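Local structure of 1,4-dihydroxy-2-naphthoyl-CoA hydrolase (Synechocystis sp., 4K00) at residues 29-40 / 77-85. The protein hydrolyses the thioester of 1,4-dihydroxy-2-naphthoyl-CoA to release 1,4-dihydroxy-2-naphthoate and CoA, a step in the making of phylloquinone (vitamin K1). Sequence-based numbering, arbitrary orientation.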
loop_
_atom_site.group_PDB
_atom_site.type_symbol
_atom_site.label_atom_id
_atom_site.label_comp_id
_atom_site.label_asym_id
_atom_site.label_seq_id
_atom_site.Cartn_x
_atom_site.Cartn_y
_atom_site.Cartn_z
ATOM N N PHE A 29 -7.362 5.132 -6.019
ATOM C CA PHE A 29 -7.579 5.979 -7.182
ATOM C C PHE A 29 -6.483 7.045 -7.307
ATOM O O PHE A 29 -6.008 7.330 -8.414
ATOM C CB PHE A 29 -8.958 6.653 -7.133
ATOM C CG PHE A 29 -10.115 5.730 -7.447
ATOM C CD1 PHE A 29 -10.286 5.207 -8.717
ATOM C CD2 PHE A 29 -11.068 5.439 -6.480
ATOM C CE1 PHE A 29 -11.368 4.395 -9.019
ATOM C CE2 PHE A 29 -12.154 4.624 -6.775
ATOM C CZ PHE A 29 -12.306 4.104 -8.046
ATOM N N LEU A 30 -6.099 7.655 -6.185
ATOM C CA LEU A 30 -5.017 8.636 -6.189
ATOM C C LEU A 30 -3.692 8.004 -6.566
ATOM O O LEU A 30 -2.887 8.633 -7.261
ATOM C CB LEU A 30 -4.865 9.322 -4.829
ATOM C CG LEU A 30 -5.567 10.661 -4.656
ATOM C CD1 LEU A 30 -5.319 11.203 -3.255
ATOM C CD2 LEU A 30 -5.139 11.669 -5.723
ATOM N N GLN A 31 -3.453 6.772 -6.102
ATOM C CA GLN A 31 -2.265 6.008 -6.505
ATOM C C GLN A 31 -2.252 5.841 -8.033
ATOM O O GLN A 31 -1.212 6.010 -8.676
ATOM C CB GLN A 31 -2.224 4.652 -5.775
ATOM C CG GLN A 31 -1.107 3.701 -6.179
ATOM C CD GLN A 31 0.241 4.369 -6.207
ATOM O OE1 GLN A 31 0.528 5.251 -5.390
ATOM N NE2 GLN A 31 1.084 3.964 -7.158
ATOM N N MET A 32 -3.407 5.524 -8.616
ATOM C CA MET A 32 -3.493 5.300 -10.060
ATOM C C MET A 32 -3.190 6.590 -10.819
ATOM O O MET A 32 -2.606 6.561 -11.904
ATOM C CB MET A 32 -4.881 4.804 -10.446
ATOM C CG MET A 32 -5.243 3.424 -9.921
ATOM S SD MET A 32 -6.987 3.061 -10.207
ATOM C CE MET A 32 -7.169 1.585 -9.204
ATOM N N CYS A 33 -3.577 7.715 -10.237
ATOM C CA CYS A 33 -3.230 9.032 -10.801
ATOM C C CYS A 33 -1.721 9.245 -10.839
ATOM O O CYS A 33 -1.170 9.630 -11.864
ATOM C CB CYS A 33 -3.897 10.151 -10.003
ATOM S SG CYS A 33 -5.680 10.247 -10.252
ATOM N N HIS A 34 -1.042 8.979 -9.730
ATOM C CA HIS A 34 0.402 9.143 -9.691
ATOM C C HIS A 34 1.080 8.199 -10.688
ATOM O O HIS A 34 2.041 8.580 -11.348
ATOM C CB HIS A 34 0.945 8.960 -8.261
ATOM C CG HIS A 34 2.297 9.570 -8.047
ATOM N ND1 HIS A 34 3.457 8.971 -8.481
ATOM C CD2 HIS A 34 2.672 10.740 -7.473
ATOM C CE1 HIS A 34 4.492 9.738 -8.174
ATOM N NE2 HIS A 34 4.043 10.814 -7.556
ATOM N N GLU A 35 0.559 6.980 -10.817
ATOM C CA GLU A 35 1.054 6.037 -11.827
ATOM C C GLU A 35 0.922 6.587 -13.252
ATOM O O GLU A 35 1.827 6.423 -14.072
ATOM C CB GLU A 35 0.322 4.704 -11.735
ATOM C CG GLU A 35 0.578 3.948 -10.439
ATOM C CD GLU A 35 -0.309 2.724 -10.289
ATOM O OE1 GLU A 35 -0.914 2.266 -11.293
ATOM O OE2 GLU A 35 -0.411 2.213 -9.153
ATOM N N ALA A 36 -0.205 7.228 -13.542
ATOM C CA ALA A 36 -0.412 7.838 -14.860
ATOM C C ALA A 36 0.639 8.894 -15.111
ATOM O O ALA A 36 1.233 8.966 -16.190
ATOM C CB ALA A 36 -1.802 8.463 -14.939
ATOM N N TYR A 37 0.872 9.709 -14.088
ATOM C CA TYR A 37 1.927 10.708 -14.103
ATOM C C TYR A 37 3.276 10.034 -14.384
ATOM O O TYR A 37 4.013 10.458 -15.270
ATOM C CB TYR A 37 1.906 11.488 -12.789
ATOM C CG TYR A 37 3.166 12.253 -12.427
ATOM C CD1 TYR A 37 3.671 13.246 -13.251
ATOM C CD2 TYR A 37 3.843 11.980 -11.241
ATOM C CE1 TYR A 37 4.826 13.937 -12.907
ATOM C CE2 TYR A 37 4.984 12.671 -10.884
ATOM C CZ TYR A 37 5.473 13.652 -11.719
ATOM O OH TYR A 37 6.624 14.331 -11.365
ATOM N N GLU A 38 3.569 8.957 -13.665
ATOM C CA GLU A 38 4.821 8.242 -13.848
ATOM C C GLU A 38 4.940 7.602 -15.219
ATOM O O GLU A 38 6.033 7.548 -15.777
ATOM C CB GLU A 38 5.029 7.196 -12.748
ATOM C CG GLU A 38 5.359 7.818 -11.396
ATOM C CD GLU A 38 5.428 6.784 -10.294
ATOM O OE1 GLU A 38 4.403 6.598 -9.610
ATOM O OE2 GLU A 38 6.509 6.184 -10.122
ATOM N N SER A 39 3.823 7.112 -15.761
ATOM C CA SER A 39 3.843 6.486 -17.073
ATOM C C SER A 39 4.059 7.554 -18.142
ATOM O O SER A 39 4.762 7.334 -19.133
ATOM C CB SER A 39 2.549 5.725 -17.351
ATOM O OG SER A 39 2.330 4.715 -16.385
ATOM N N TRP A 40 3.475 8.721 -17.933
ATOM C CA TRP A 40 3.692 9.819 -18.848
ATOM C C TRP A 40 5.179 10.215 -18.843
ATOM O O TRP A 40 5.789 10.373 -19.896
ATOM C CB TRP A 40 2.791 11.003 -18.490
ATOM C CG TRP A 40 3.142 12.243 -19.222
ATOM C CD1 TRP A 40 2.868 12.535 -20.518
ATOM C CD2 TRP A 40 3.868 13.353 -18.702
ATOM N NE1 TRP A 40 3.355 13.775 -20.835
ATOM C CE2 TRP A 40 3.982 14.297 -19.737
ATOM C CE3 TRP A 40 4.409 13.654 -17.449
ATOM C CZ2 TRP A 40 4.633 15.518 -19.569
ATOM C CZ3 TRP A 40 5.063 14.863 -17.283
ATOM C CH2 TRP A 40 5.166 15.782 -18.340
ATOM N N ARG A 77 -11.383 -2.630 -15.919
ATOM C CA ARG A 77 -10.328 -1.965 -16.662
ATOM C C ARG A 77 -10.652 -0.481 -16.775
ATOM O O ARG A 77 -11.715 -0.099 -17.271
ATOM C CB ARG A 77 -10.183 -2.587 -18.044
ATOM C CG ARG A 77 -8.924 -2.149 -18.773
ATOM C CD ARG A 77 -8.648 -3.032 -19.982
ATOM N NE ARG A 77 -9.796 -3.087 -20.884
ATOM C CZ ARG A 77 -10.054 -2.176 -21.819
ATOM N NH1 ARG A 77 -9.239 -1.138 -21.980
ATOM N NH2 ARG A 77 -11.125 -2.302 -22.591
ATOM N N LEU A 78 -9.737 0.346 -16.292
ATOM C CA LEU A 78 -9.972 1.783 -16.157
ATOM C C LEU A 78 -9.036 2.550 -17.085
ATOM O O LEU A 78 -7.972 2.052 -17.462
ATOM C CB LEU A 78 -9.745 2.228 -14.718
ATOM C CG LEU A 78 -10.453 1.433 -13.621
ATOM C CD1 LEU A 78 -10.165 2.076 -12.283
ATOM C CD2 LEU A 78 -11.951 1.349 -13.873
ATOM N N LEU A 79 -9.443 3.759 -17.456
ATOM C CA LEU A 79 -8.562 4.713 -18.120
ATOM C C LEU A 79 -8.349 5.902 -17.194
ATOM O O LEU A 79 -9.298 6.430 -16.617
ATOM C CB LEU A 79 -9.191 5.184 -19.431
ATOM C CG LEU A 79 -9.506 4.085 -20.448
ATOM C CD1 LEU A 79 -10.238 4.649 -21.652
ATOM C CD2 LEU A 79 -8.225 3.388 -20.872
ATOM N N VAL A 80 -7.095 6.301 -17.037
ATOM C CA VAL A 80 -6.769 7.552 -16.361
ATOM C C VAL A 80 -6.248 8.532 -17.385
ATOM O O VAL A 80 -5.173 8.329 -17.958
ATOM C CB VAL A 80 -5.679 7.380 -15.295
ATOM C CG1 VAL A 80 -5.490 8.699 -14.543
ATOM C CG2 VAL A 80 -6.024 6.242 -14.345
ATOM N N ASN A 81 -7.027 9.578 -17.636
ATOM C CA ASN A 81 -6.650 10.579 -18.606
ATOM C C ASN A 81 -6.058 11.775 -17.919
ATOM O O ASN A 81 -6.660 12.343 -17.020
ATOM C CB ASN A 81 -7.853 11.005 -19.449
ATOM C CG ASN A 81 -8.070 10.085 -20.627
ATOM O OD1 ASN A 81 -7.284 10.082 -21.577
ATOM N ND2 ASN A 81 -9.113 9.285 -20.564
ATOM N N LEU A 82 -4.868 12.141 -18.370
ATOM C CA LEU A 82 -4.021 13.084 -17.674
ATOM C C LEU A 82 -3.760 14.260 -18.609
ATOM O O LEU A 82 -3.449 14.075 -19.787
ATOM C CB LEU A 82 -2.702 12.408 -17.267
ATOM C CG LEU A 82 -1.502 13.318 -16.988
ATOM C CD1 LEU A 82 -1.713 14.085 -15.691
ATOM C CD2 LEU A 82 -0.219 12.499 -16.913
ATOM N N THR A 83 -3.902 15.465 -18.067
ATOM C CA THR A 83 -3.360 16.673 -18.678
ATOM C C THR A 83 -2.375 17.378 -17.750
ATOM O O THR A 83 -2.641 17.521 -16.550
ATOM C CB THR A 83 -4.491 17.642 -19.030
ATOM O OG1 THR A 83 -5.378 17.007 -19.954
ATOM C CG2 THR A 83 -3.942 18.908 -19.646
ATOM N N ILE A 84 -1.225 17.797 -18.293
ATOM C CA ILE A 84 -0.209 18.498 -17.496
ATOM C C ILE A 84 0.001 19.919 -17.994
ATOM O O ILE A 84 0.105 20.164 -19.203
ATOM C CB ILE A 84 1.173 17.798 -17.517
ATOM C CG1 ILE A 84 1.031 16.288 -17.418
ATOM C CG2 ILE A 84 2.055 18.324 -16.392
ATOM C CD1 ILE A 84 1.015 15.599 -18.770
ATOM N N THR A 85 0.085 20.847 -17.046
ATOM C CA THR A 85 0.127 22.284 -17.302
ATOM C C THR A 85 1.260 22.853 -16.438
ATOM O O THR A 85 1.462 22.403 -15.309
ATOM C CB THR A 85 -1.203 22.933 -16.838
ATOM O OG1 THR A 85 -2.261 22.529 -17.716
ATOM C CG2 THR A 85 -1.114 24.461 -16.832
#
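V80 and A36 are where the two backbones come nearest, CG1 of V80 lying 3.7 Å from CB of A36. A single methyl at A36 lets the backbones draw together, with CA atoms 6.5 Å apart, while the branched valine brings its other methyl, CG2, to a looser 4.3 Å from CB of M32. Two residues along the strand, L82 puts CD2 in the angle between A36 and W40, a helical turn apart, 3.7 Å from the CB of W40 and 3.9 Å from the carbonyl O of A36. With CG of W40 anti to the backbone N (chi1 169°), the indole is laid over the end of I84, whose CD1 sits 3.4 Å from CE2 of W40 and makes a CH-pi contact with the five-membered ring, 17° off its normal. The slender isoleucine tip suits this flat face. Were W40 replaced by alanine, CD1 of I84 would probably lose its aromatic cover, leaving a gap beside I135 of helix 129-136. At the other end, CD1 of L78 fits against SD of M32 at 3.9 Å and near the ring of F29. The axes of segments 29-40 and 77-85 cross at -60°, and their apolar seam is part of how the antiparallel sheet wraps the long central helix in a hotdog fold.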